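Putative exotoxin (superantigen) (Streptococcus pyogenes, PDB 1TY0) probably acts as a superantigen toxin, using a surface that can serve both T-cell receptor binding and dimerization, and carries a zinc-binding site. Local coordinates at residues Val105-Ile110 and Gln115-Asn120; Phe136-Tyr141 and Phe204-Trp209; Leu160-Asn165 and Lys194-Lys199; Asn71-Pro76 and Ile124-Phe129. All coordinates share one frame; numbering follows the deposited sequence.

Contact 1 (Val105-Ile110 and Gln115-Asn120); sequences VGNLLI and QKTLIN
Val105-Ile110 and Gln115-Asn120 run antiparallel as the two arms of a beta hairpin, Gly106 and Leu118 making a hydrogen-bonded pair and Asn107 and Thr117 the non-hydrogen-bonded pair next to it. Gly106 N donates to Leu118 O at 2.9 Å; Leu118 N returns a bond of 2.7 Å to Gly106 O. Further along, a classic beta bulge sets both Gln115 and Lys116 against Leu108: Leu108 N bonds Lys116 O at 3.0 Å, and Leu108 O accepts Gln115 N at 2.8 Å. At the bulge the Gln115 chain bends (chi2 -57°) and runs across Ile110, its CG 3.5 Å from Ile110 CG1, while NE2 bonds Val113 O.

On the face of Val105, Asn107 and Thr117, the methyl Thr117 CG2 lies 3.6 Å from Val105 CG1. Asn107 and Thr117 project together from neighbouring strands, and a water bridges them, donating to Asn107 OD1 and lying 2.7 Å from Thr117 OG1. Asn107 ND2 turns instead to OD1 of Asp205, a zinc-binding residue. On the other face Leu108 and Leu118 are buried and pack on Tyr146 and Tyr141 of helix 131-146 respectively, while the exposed Lys116 leads its chain away.

The hairpin thus has two chemistries. Its leucines pack into the core beneath helix 131-146; on the other face Asn107, held by water and weakly by Gln114 at OD1 and by Asp205 at ND2, is placed as a second-shell partner of the zinc site, consistent with a part in orienting the Asp205 carboxylate.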
# COMPACT_ATOMS: atom_id res chain seq x y z
N VAL A 105 -19.99 -14.03 -8.63
CA VAL A 105 -21.29 -13.44 -8.35
C VAL A 105 -21.62 -13.51 -6.87
O VAL A 105 -21.24 -14.47 -6.19
CB VAL A 105 -22.40 -14.18 -9.14
CG1 VAL A 105 -23.76 -13.54 -8.87
CG2 VAL A 105 -22.09 -14.14 -10.63
N GLY A 106 -22.31 -12.49 -6.38
CA GLY A 106 -22.67 -12.48 -4.97
C GLY A 106 -23.92 -11.67 -4.70
O GLY A 106 -24.40 -10.94 -5.57
N ASN A 107 -24.43 -11.81 -3.48
CA ASN A 107 -25.63 -11.10 -3.06
C ASN A 107 -25.28 -10.09 -1.99
O ASN A 107 -24.49 -10.37 -1.09
CB ASN A 107 -26.67 -12.07 -2.50
CG ASN A 107 -27.16 -13.06 -3.53
OD1 ASN A 107 -27.74 -12.67 -4.55
ND2 ASN A 107 -26.94 -14.34 -3.28
N LEU A 108 -25.88 -8.90 -2.09
CA LEU A 108 -25.66 -7.86 -1.11
C LEU A 108 -26.96 -7.64 -0.35
O LEU A 108 -27.93 -7.13 -0.91
CB LEU A 108 -25.25 -6.55 -1.79
CG LEU A 108 -25.26 -5.31 -0.90
CD1 LEU A 108 -24.19 -5.41 0.18
CD2 LEU A 108 -25.02 -4.09 -1.76
N LEU A 109 -26.98 -8.05 0.92
CA LEU A 109 -28.16 -7.89 1.75
C LEU A 109 -27.92 -6.85 2.84
O LEU A 109 -26.85 -6.83 3.48
CB LEU A 109 -28.55 -9.21 2.40
CG LEU A 109 -29.04 -10.31 1.45
CD1 LEU A 109 -27.85 -10.95 0.76
CD2 LEU A 109 -29.82 -11.35 2.22
N ILE A 110 -28.90 -5.99 3.05
CA ILE A 110 -28.82 -4.96 4.07
C ILE A 110 -30.06 -5.09 4.94
O ILE A 110 -31.19 -4.99 4.46
CB ILE A 110 -28.77 -3.56 3.45
CG1 ILE A 110 -27.57 -3.48 2.49
CG2 ILE A 110 -28.65 -2.51 4.55
CD1 ILE A 110 -27.42 -2.16 1.78
N GLN A 115 -30.48 -6.47 -1.74
CA GLN A 115 -30.44 -5.16 -2.39
C GLN A 115 -30.02 -5.27 -3.84
O GLN A 115 -30.53 -4.56 -4.70
CB GLN A 115 -29.47 -4.24 -1.64
CG GLN A 115 -29.83 -4.02 -0.19
CD GLN A 115 -31.22 -3.45 -0.04
OE1 GLN A 115 -31.54 -2.40 -0.60
NE2 GLN A 115 -32.07 -4.15 0.72
N LYS A 116 -29.08 -6.17 -4.12
CA LYS A 116 -28.60 -6.34 -5.48
C LYS A 116 -27.72 -7.57 -5.63
O LYS A 116 -27.14 -8.06 -4.66
CB LYS A 116 -27.80 -5.10 -5.92
CG LYS A 116 -27.21 -5.20 -7.32
CD LYS A 116 -26.51 -3.91 -7.72
CE LYS A 116 -26.03 -3.98 -9.17
NZ LYS A 116 -25.41 -2.70 -9.60
N THR A 117 -27.66 -8.09 -6.85
CA THR A 117 -26.82 -9.23 -7.16
C THR A 117 -25.58 -8.61 -7.79
O THR A 117 -25.65 -7.97 -8.84
CB THR A 117 -27.48 -10.19 -8.18
OG1 THR A 117 -28.64 -10.79 -7.58
CG2 THR A 117 -26.51 -11.28 -8.59
N LEU A 118 -24.44 -8.77 -7.12
CA LEU A 118 -23.19 -8.20 -7.62
C LEU A 118 -22.56 -9.13 -8.64
O LEU A 118 -22.33 -10.31 -8.36
CB LEU A 118 -22.22 -7.98 -6.45
CG LEU A 118 -22.76 -7.14 -5.29
CD1 LEU A 118 -21.75 -7.14 -4.15
CD2 LEU A 118 -23.04 -5.72 -5.76
N ILE A 119 -22.29 -8.59 -9.82
CA ILE A 119 -21.67 -9.37 -10.89
C ILE A 119 -20.24 -8.89 -11.11
O ILE A 119 -20.00 -7.75 -11.50
CB ILE A 119 -22.46 -9.23 -12.21
CG1 ILE A 119 -23.92 -9.63 -11.99
CG2 ILE A 119 -21.83 -10.11 -13.28
CD1 ILE A 119 -24.80 -9.48 -13.22
N ASN A 120 -19.29 -9.78 -10.85
CA ASN A 120 -17.87 -9.47 -11.00
C ASN A 120 -17.46 -8.16 -10.33
O ASN A 120 -16.82 -7.31 -10.94
CB ASN A 120 -17.49 -9.43 -12.48
CG ASN A 120 -17.61 -10.79 -13.14
OD1 ASN A 120 -17.18 -11.80 -12.58
ND2 ASN A 120 -18.18 -10.82 -14.34
O HOH W 1 -28.99 -13.35 -6.81

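Contact 2 (Phe136-Tyr141 and Phe204-Trp209); sequences FKIRQY and FDIYLW
Ile138 on helix 131-146 reaches Ile206 and Phe204 on strand 201-209 across the core of the beta-grasp domain. Beyond CB, the side chain extends away from the helix: CG1 is anti to the backbone N (chi1 -176°) and CD1 continues the line, aiming the longer branch at the sheet. CG1 comes 3.6 Å from Ile206 CD1. The end methyl CD1 does most of the touching, meeting Ile206 CD1 tip to tip at 3.2 Å and Ile206 CG1 at 3.4 Å, both short for carbon atoms. The same methyl approaches the Phe204 ring obliquely, 3.7 Å from CE1. Ile206 CG1 in turn lies in the plane of that ring, at its edge, so the three side chains form one cluster. Leu160 packs on Ile138, while Leu118 touches both Phe204 and Ile206. Elsewhere on the helix, Gln140 and Tyr141 pack on Phe79 and Arg81 of the second subunit, respectively.

All three touching residues are buried and the contact is wholly apolar. Helix and sheet are therefore held here by shape and exclusion of water, while the zinc-binding Asp205 points away from the helix, on the opposite face of the strand.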
# COMPACT_ATOMS: atom_id res chain seq x y z
N PHE A 136 -9.86 -8.93 1.03
CA PHE A 136 -9.30 -7.61 0.73
C PHE A 136 -10.04 -6.94 -0.43
O PHE A 136 -10.45 -5.78 -0.33
CB PHE A 136 -7.82 -7.73 0.36
CG PHE A 136 -7.26 -6.48 -0.26
CD1 PHE A 136 -7.00 -5.35 0.51
CD2 PHE A 136 -7.03 -6.42 -1.63
CE1 PHE A 136 -6.52 -4.18 -0.08
CE2 PHE A 136 -6.56 -5.26 -2.23
CZ PHE A 136 -6.30 -4.14 -1.45
N LYS A 137 -10.22 -7.67 -1.52
CA LYS A 137 -10.88 -7.10 -2.69
C LYS A 137 -12.33 -6.73 -2.44
O LYS A 137 -12.78 -5.66 -2.86
CB LYS A 137 -10.76 -8.06 -3.88
CG LYS A 137 -9.32 -8.20 -4.36
CD LYS A 137 -9.18 -9.07 -5.60
CE LYS A 137 -7.75 -8.98 -6.12
NZ LYS A 137 -7.47 -9.91 -7.25
N ILE A 138 -13.07 -7.59 -1.75
CA ILE A 138 -14.47 -7.30 -1.46
C ILE A 138 -14.59 -6.12 -0.49
O ILE A 138 -15.47 -5.28 -0.65
CB ILE A 138 -15.21 -8.53 -0.89
CG1 ILE A 138 -16.69 -8.19 -0.69
CG2 ILE A 138 -14.59 -8.95 0.42
CD1 ILE A 138 -17.54 -9.40 -0.38
N ARG A 139 -13.71 -6.05 0.51
CA ARG A 139 -13.80 -4.91 1.43
C ARG A 139 -13.52 -3.62 0.68
O ARG A 139 -14.20 -2.61 0.89
CB ARG A 139 -12.81 -5.06 2.59
CG ARG A 139 -13.20 -6.16 3.56
CD ARG A 139 -12.39 -6.11 4.84
NE ARG A 139 -12.46 -7.38 5.54
CZ ARG A 139 -12.51 -7.53 6.86
NH1 ARG A 139 -12.50 -6.46 7.66
NH2 ARG A 139 -12.54 -8.74 7.38
N GLN A 140 -12.52 -3.64 -0.20
CA GLN A 140 -12.21 -2.44 -0.98
C GLN A 140 -13.42 -2.05 -1.83
O GLN A 140 -13.75 -0.86 -1.93
CB GLN A 140 -10.99 -2.68 -1.86
CG GLN A 140 -9.69 -2.20 -1.25
CD GLN A 140 -9.66 -0.70 -1.03
OE1 GLN A 140 -10.18 0.07 -1.84
NE2 GLN A 140 -9.05 -0.26 0.07
N TYR A 141 -14.08 -3.03 -2.44
CA TYR A 141 -15.25 -2.75 -3.26
C TYR A 141 -16.32 -2.10 -2.39
O TYR A 141 -16.92 -1.09 -2.76
CB TYR A 141 -15.80 -4.03 -3.87
CG TYR A 141 -17.11 -3.83 -4.61
CD1 TYR A 141 -17.14 -3.18 -5.85
CD2 TYR A 141 -18.31 -4.24 -4.06
CE1 TYR A 141 -18.34 -2.94 -6.51
CE2 TYR A 141 -19.53 -4.01 -4.71
CZ TYR A 141 -19.53 -3.36 -5.94
OH TYR A 141 -20.72 -3.12 -6.58
N PHE A 204 -21.04 -15.66 -3.12
CA PHE A 204 -20.79 -15.06 -1.83
C PHE A 204 -21.99 -14.21 -1.43
O PHE A 204 -22.84 -13.88 -2.26
CB PHE A 204 -19.51 -14.21 -1.86
CG PHE A 204 -19.65 -12.92 -2.61
CD1 PHE A 204 -20.12 -11.78 -1.97
CD2 PHE A 204 -19.31 -12.84 -3.96
CE1 PHE A 204 -20.24 -10.57 -2.66
CE2 PHE A 204 -19.43 -11.65 -4.66
CZ PHE A 204 -19.90 -10.51 -4.01
N ASP A 205 -22.05 -13.87 -0.15
CA ASP A 205 -23.12 -13.05 0.37
C ASP A 205 -22.48 -12.01 1.27
O ASP A 205 -21.57 -12.32 2.03
CB ASP A 205 -24.10 -13.88 1.20
CG ASP A 205 -24.91 -14.85 0.36
OD1 ASP A 205 -25.67 -14.38 -0.52
OD2 ASP A 205 -24.80 -16.07 0.58
N ILE A 206 -22.95 -10.78 1.16
CA ILE A 206 -22.48 -9.69 2.00
C ILE A 206 -23.70 -9.27 2.81
O ILE A 206 -24.71 -8.88 2.24
CB ILE A 206 -22.01 -8.47 1.18
CG1 ILE A 206 -20.76 -8.83 0.37
CG2 ILE A 206 -21.70 -7.30 2.12
CD1 ILE A 206 -20.30 -7.72 -0.55
N TYR A 207 -23.59 -9.37 4.13
CA TYR A 207 -24.69 -8.99 5.02
C TYR A 207 -24.30 -7.73 5.78
O TYR A 207 -23.38 -7.75 6.59
CB TYR A 207 -24.97 -10.09 6.04
CG TYR A 207 -25.51 -11.38 5.46
CD1 TYR A 207 -26.85 -11.52 5.13
CD2 TYR A 207 -24.66 -12.47 5.26
CE1 TYR A 207 -27.35 -12.72 4.62
CE2 TYR A 207 -25.15 -13.67 4.75
CZ TYR A 207 -26.49 -13.79 4.44
OH TYR A 207 -26.97 -14.99 3.95
N LEU A 208 -24.97 -6.62 5.50
CA LEU A 208 -24.69 -5.38 6.22
C LEU A 208 -25.88 -5.08 7.12
O LEU A 208 -27.03 -5.29 6.74
CB LEU A 208 -24.48 -4.23 5.24
CG LEU A 208 -23.30 -4.37 4.28
CD1 LEU A 208 -23.19 -3.12 3.42
CD2 LEU A 208 -22.03 -4.59 5.09
N TRP A 209 -25.60 -4.60 8.33
CA TRP A 209 -26.67 -4.27 9.27
C TRP A 209 -26.53 -2.86 9.82
O TRP A 209 -25.41 -2.38 10.05
CB TRP A 209 -26.67 -5.27 10.43
CG TRP A 209 -26.54 -6.68 9.99
CD1 TRP A 209 -25.38 -7.38 9.80
CD2 TRP A 209 -27.61 -7.57 9.65
NE1 TRP A 209 -25.66 -8.65 9.36
CE2 TRP A 209 -27.02 -8.79 9.26
CE3 TRP A 209 -29.00 -7.45 9.64
CZ2 TRP A 209 -27.79 -9.89 8.87
CZ3 TRP A 209 -29.76 -8.54 9.25
CH2 TRP A 209 -29.15 -9.75 8.87

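Contact 3 (Leu160-Asn165 and Lys194-Lys199); sequences LEIAIN and KTINMK
Ile162 and Ile164 meet Ile196 in an apolar packing contact inside the beta-grasp domain, between the main sheet and a small two-stranded sheet. Leu160-Asn165 lies on strand 157-164, next to strand 201-209 in the five-stranded sheet; Lys194-Lys199 holds strand 195-197, which pairs with 128-130. The chain directions of Ile162-Asn165 and Ile196-Lys199 differ by 49°, and the backbones stay apart, with Ile164 CA and Ile196 CA 8.0 Å from each other; the isoleucines fill the gap between them.

Ile196 presents both of its branches. Its CD1 lies 3.7 Å from Ile162 CG2. The methyl Ile164 CD1 sits against the two branches at once, 3.4 Å from Ile196 CG2, tighter than a usual carbon contact, and 3.5 Å from Ile196 CD1. The end methyl of Ile164 is bent round CG1 (chi2 -60°), whereas Ile196 is extended (chi2 176°) and reaches as far as Ile162. Phe129 packs on Ile196, and Phe134 of helix 131-146 and Phe204 pack on Ile162, which joins this patch to the core under the helix.

Toward the exposed end of the contact, polar groups replace the methyls: the strand has ended, and Asn165 places its amide nitrogen ND2 3.3 Å from the backbone oxygen Lys199 O.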
# COMPACT_ATOMS: atom_id res chain seq x y z
N LEU A 160 -19.20 -11.37 5.78
CA LEU A 160 -18.93 -11.81 4.42
C LEU A 160 -19.02 -13.32 4.48
O LEU A 160 -18.32 -13.95 5.27
CB LEU A 160 -17.53 -11.38 3.98
CG LEU A 160 -16.94 -12.12 2.77
CD1 LEU A 160 -17.86 -11.96 1.57
CD2 LEU A 160 -15.56 -11.58 2.47
N GLU A 161 -19.90 -13.90 3.68
CA GLU A 161 -20.05 -15.35 3.66
C GLU A 161 -19.71 -15.88 2.28
O GLU A 161 -20.23 -15.39 1.27
CB GLU A 161 -21.47 -15.76 4.03
CG GLU A 161 -21.92 -15.29 5.41
CD GLU A 161 -23.11 -16.08 5.92
OE1 GLU A 161 -24.02 -16.36 5.11
OE2 GLU A 161 -23.13 -16.42 7.12
N ILE A 162 -18.84 -16.87 2.24
CA ILE A 162 -18.44 -17.47 0.98
C ILE A 162 -18.99 -18.89 0.89
O ILE A 162 -18.67 -19.74 1.72
CB ILE A 162 -16.90 -17.52 0.85
CG1 ILE A 162 -16.33 -16.12 1.02
CG2 ILE A 162 -16.51 -18.11 -0.50
CD1 ILE A 162 -16.89 -15.12 0.04
N ALA A 163 -19.82 -19.12 -0.12
CA ALA A 163 -20.41 -20.44 -0.33
C ALA A 163 -19.51 -21.32 -1.18
O ALA A 163 -19.20 -21.00 -2.32
CB ALA A 163 -21.77 -20.29 -0.99
N ILE A 164 -19.09 -22.44 -0.59
CA ILE A 164 -18.23 -23.40 -1.26
C ILE A 164 -19.03 -24.69 -1.40
O ILE A 164 -19.78 -25.06 -0.49
CB ILE A 164 -16.96 -23.69 -0.42
CG1 ILE A 164 -16.27 -22.38 -0.05
CG2 ILE A 164 -16.03 -24.62 -1.18
CD1 ILE A 164 -15.83 -21.56 -1.24
N ASN A 165 -18.89 -25.37 -2.53
CA ASN A 165 -19.62 -26.62 -2.76
C ASN A 165 -19.41 -27.56 -1.58
O ASN A 165 -18.27 -27.84 -1.20
CB ASN A 165 -19.14 -27.29 -4.05
CG ASN A 165 -19.28 -26.40 -5.27
OD1 ASN A 165 -20.29 -25.71 -5.46
ND2 ASN A 165 -18.26 -26.41 -6.13
N LYS A 194 -6.18 -19.67 4.91
CA LYS A 194 -7.37 -20.32 4.36
C LYS A 194 -7.43 -20.13 2.85
O LYS A 194 -7.34 -19.02 2.35
CB LYS A 194 -8.65 -19.80 5.02
CG LYS A 194 -8.96 -20.47 6.33
CD LYS A 194 -10.35 -20.11 6.84
CE LYS A 194 -10.70 -20.91 8.08
NZ LYS A 194 -12.05 -20.57 8.61
N THR A 195 -7.60 -21.24 2.15
CA THR A 195 -7.60 -21.25 0.70
C THR A 195 -8.84 -21.90 0.10
O THR A 195 -9.42 -22.83 0.68
CB THR A 195 -6.33 -21.98 0.22
OG1 THR A 195 -5.17 -21.24 0.64
CG2 THR A 195 -6.32 -22.13 -1.28
N ILE A 196 -9.23 -21.41 -1.07
CA ILE A 196 -10.39 -21.92 -1.80
C ILE A 196 -10.03 -22.17 -3.25
O ILE A 196 -9.30 -21.39 -3.86
CB ILE A 196 -11.55 -20.91 -1.79
CG1 ILE A 196 -12.01 -20.63 -0.37
CG2 ILE A 196 -12.71 -21.45 -2.63
CD1 ILE A 196 -13.09 -19.55 -0.28
N ASN A 197 -10.54 -23.27 -3.81
CA ASN A 197 -10.31 -23.57 -5.22
C ASN A 197 -11.50 -22.94 -5.94
O ASN A 197 -12.65 -23.21 -5.61
CB ASN A 197 -10.30 -25.08 -5.47
CG ASN A 197 -9.21 -25.80 -4.71
OD1 ASN A 197 -8.04 -25.42 -4.78
ND2 ASN A 197 -9.58 -26.84 -3.98
N MET A 198 -11.22 -22.09 -6.92
CA MET A 198 -12.28 -21.41 -7.65
C MET A 198 -13.36 -22.35 -8.17
O MET A 198 -14.53 -21.97 -8.27
CB MET A 198 -11.69 -20.60 -8.81
CG MET A 198 -12.72 -19.75 -9.56
SD MET A 198 -13.54 -18.54 -8.51
CE MET A 198 -12.36 -17.18 -8.57
N LYS A 199 -12.98 -23.58 -8.51
CA LYS A 199 -13.95 -24.53 -9.03
C LYS A 199 -14.96 -24.98 -7.98
O LYS A 199 -16.03 -25.48 -8.32
CB LYS A 199 -13.23 -25.75 -9.62
CG LYS A 199 -12.43 -26.57 -8.62
CD LYS A 199 -11.84 -27.80 -9.30
CE LYS A 199 -10.96 -28.61 -8.36
NZ LYS A 199 -11.69 -29.04 -7.14

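Contact 4 (Asn71-Pro76 and Ile124-Phe129)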
# COMPACT_ATOMS: atom_id res chain seq x y z
N ASN A 71 1.92 -18.57 -5.56
CA ASN A 71 1.44 -17.22 -5.83
C ASN A 71 1.30 -16.54 -4.48
O ASN A 71 0.99 -17.19 -3.47
CB ASN A 71 0.09 -17.25 -6.53
CG ASN A 71 0.19 -17.81 -7.93
OD1 ASN A 71 1.18 -17.57 -8.62
ND2 ASN A 71 -0.83 -18.55 -8.36
N ILE A 72 1.51 -15.24 -4.48
CA ILE A 72 1.43 -14.46 -3.26
C ILE A 72 0.44 -13.33 -3.39
O ILE A 72 0.46 -12.57 -4.36
CB ILE A 72 2.79 -13.81 -2.91
CG1 ILE A 72 3.86 -14.88 -2.73
CG2 ILE A 72 2.64 -12.94 -1.66
CD1 ILE A 72 5.27 -14.31 -2.61
N PHE A 73 -0.45 -13.22 -2.41
CA PHE A 73 -1.39 -12.11 -2.36
C PHE A 73 -1.59 -11.88 -0.87
O PHE A 73 -2.43 -12.52 -0.23
CB PHE A 73 -2.74 -12.39 -3.01
CG PHE A 73 -3.55 -11.15 -3.25
CD1 PHE A 73 -4.20 -10.51 -2.20
CD2 PHE A 73 -3.58 -10.56 -4.51
CE1 PHE A 73 -4.87 -9.30 -2.39
CE2 PHE A 73 -4.25 -9.35 -4.72
CZ PHE A 73 -4.89 -8.72 -3.65
N GLY A 74 -0.80 -10.96 -0.33
CA GLY A 74 -0.89 -10.69 1.09
C GLY A 74 -0.80 -9.21 1.40
O GLY A 74 -0.21 -8.44 0.64
N LEU A 75 -1.39 -8.82 2.52
CA LEU A 75 -1.36 -7.42 2.92
C LEU A 75 -0.20 -7.20 3.88
O LEU A 75 -0.11 -7.86 4.91
CB LEU A 75 -2.70 -7.04 3.57
CG LEU A 75 -3.93 -7.47 2.76
CD1 LEU A 75 -5.21 -7.00 3.46
CD2 LEU A 75 -3.85 -6.90 1.35
N PRO A 76 0.72 -6.28 3.54
CA PRO A 76 1.87 -6.02 4.42
C PRO A 76 1.43 -5.40 5.73
O PRO A 76 0.59 -4.50 5.74
CB PRO A 76 2.73 -5.08 3.58
CG PRO A 76 1.69 -4.26 2.85
CD PRO A 76 0.71 -5.34 2.40
N ILE A 124 -10.52 -12.30 -9.63
CA ILE A 124 -9.45 -13.15 -9.15
C ILE A 124 -9.05 -14.03 -10.33
O ILE A 124 -9.86 -14.78 -10.85
CB ILE A 124 -9.93 -14.03 -7.98
CG1 ILE A 124 -10.26 -13.14 -6.78
CG2 ILE A 124 -8.86 -15.06 -7.61
CD1 ILE A 124 -10.75 -13.89 -5.56
N ASP A 125 -7.79 -13.91 -10.75
CA ASP A 125 -7.27 -14.66 -11.90
C ASP A 125 -6.63 -16.01 -11.60
O ASP A 125 -6.35 -16.78 -12.52
CB ASP A 125 -6.28 -13.78 -12.67
CG ASP A 125 -6.96 -12.63 -13.40
OD1 ASP A 125 -8.21 -12.63 -13.47
OD2 ASP A 125 -6.25 -11.74 -13.89
N LYS A 126 -6.38 -16.31 -10.33
CA LYS A 126 -5.77 -17.59 -9.99
C LYS A 126 -6.84 -18.64 -9.70
O LYS A 126 -7.90 -18.33 -9.16
CB LYS A 126 -4.81 -17.43 -8.80
CG LYS A 126 -5.37 -16.64 -7.63
CD LYS A 126 -4.36 -16.55 -6.47
CE LYS A 126 -3.19 -15.62 -6.78
NZ LYS A 126 -3.62 -14.20 -6.97
N PRO A 127 -6.59 -19.90 -10.09
CA PRO A 127 -7.52 -21.02 -9.89
C PRO A 127 -7.66 -21.45 -8.43
O PRO A 127 -8.65 -22.08 -8.05
CB PRO A 127 -6.92 -22.12 -10.77
CG PRO A 127 -5.45 -21.85 -10.68
CD PRO A 127 -5.40 -20.35 -10.84
N ILE A 128 -6.65 -21.11 -7.63
CA ILE A 128 -6.64 -21.42 -6.20
C ILE A 128 -6.28 -20.09 -5.55
O ILE A 128 -5.26 -19.50 -5.88
CB ILE A 128 -5.55 -22.46 -5.88
CG1 ILE A 128 -5.80 -23.74 -6.66
CG2 ILE A 128 -5.54 -22.76 -4.39
CD1 ILE A 128 -4.69 -24.76 -6.53
N PHE A 129 -7.12 -19.61 -4.64
CA PHE A 129 -6.86 -18.32 -4.00
C PHE A 129 -7.13 -18.31 -2.50
O PHE A 129 -7.86 -19.16 -1.98
CB PHE A 129 -7.71 -17.24 -4.69
CG PHE A 129 -9.19 -17.45 -4.57
CD1 PHE A 129 -9.88 -16.99 -3.45
CD2 PHE A 129 -9.90 -18.14 -5.56
CE1 PHE A 129 -11.26 -17.21 -3.32
CE2 PHE A 129 -11.27 -18.36 -5.43
CZ PHE A 129 -11.95 -17.90 -4.31
O HOH W 2 -2.81 -19.91 -6.70
O HOH W 3 -1.11 -12.91 -6.50
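The junction of the OB-fold and beta-grasp domains is bridged here by Lys126, which reaches from the loop before strand 128-130 to Asn71 and Phe73 on strand 69-74. The Asn71 and Lys126 side chains pass one another head to tail, Lys126 CE lying 3.7 Å from Asn71 CB. The lysine chain bends at chi3 (72°) and again at chi4 (64°), and brings NZ obliquely to the Phe73 ring, 4.4 Å from CD2. That ammonium group forms a salt bridge with Glu133 of helix 131-146.

Two waters complete the seam. One accepts from Lys126 NZ at 2.9 Å and donates to Ile72 O at 2.7 Å; it lies in the plane of the Phe73 ring, at its edge. The other accepts from Asn71 ND2 and donates to Ile128 O at 2.6 Å. Asn71 is gripped at both ends of its amide, since ND2 also bonds Asn98 OD1 and OD1 accepts from Asn27 N.

Buried polar atoms are thus satisfied by a carboxylate, amides and water, and the closest direct contact is made by the lysine's aliphatic CE. Such a close junction of an OB-fold and a beta-grasp domain is the two-domain architecture of staphylococcal and streptococcal superantigens.

Overall arrangement
Contacts 1, 2 and 3 lie within the beta-grasp domain, whereas contact 4 joins that domain to the OB fold. Contacts 1 and 2 share the main sheet: backbone bonds link strand 105-110 to 201-209, and contact 3 adds the neighbouring strand 157-164. Contact 3 also meets contact 4 through the small sheet of 128-130 and 195-197. Contacts 2 and 4 are buried, yet contact 2 is purely apolar while contact 4 is polar and hydrated. Contacts 1 and 3 run from core to surface; the first rests on backbone bonds, the third on isoleucine methyls. Phe136 packs on Phe73 and Leu75, tying the helix of contact 2 to the OB fold.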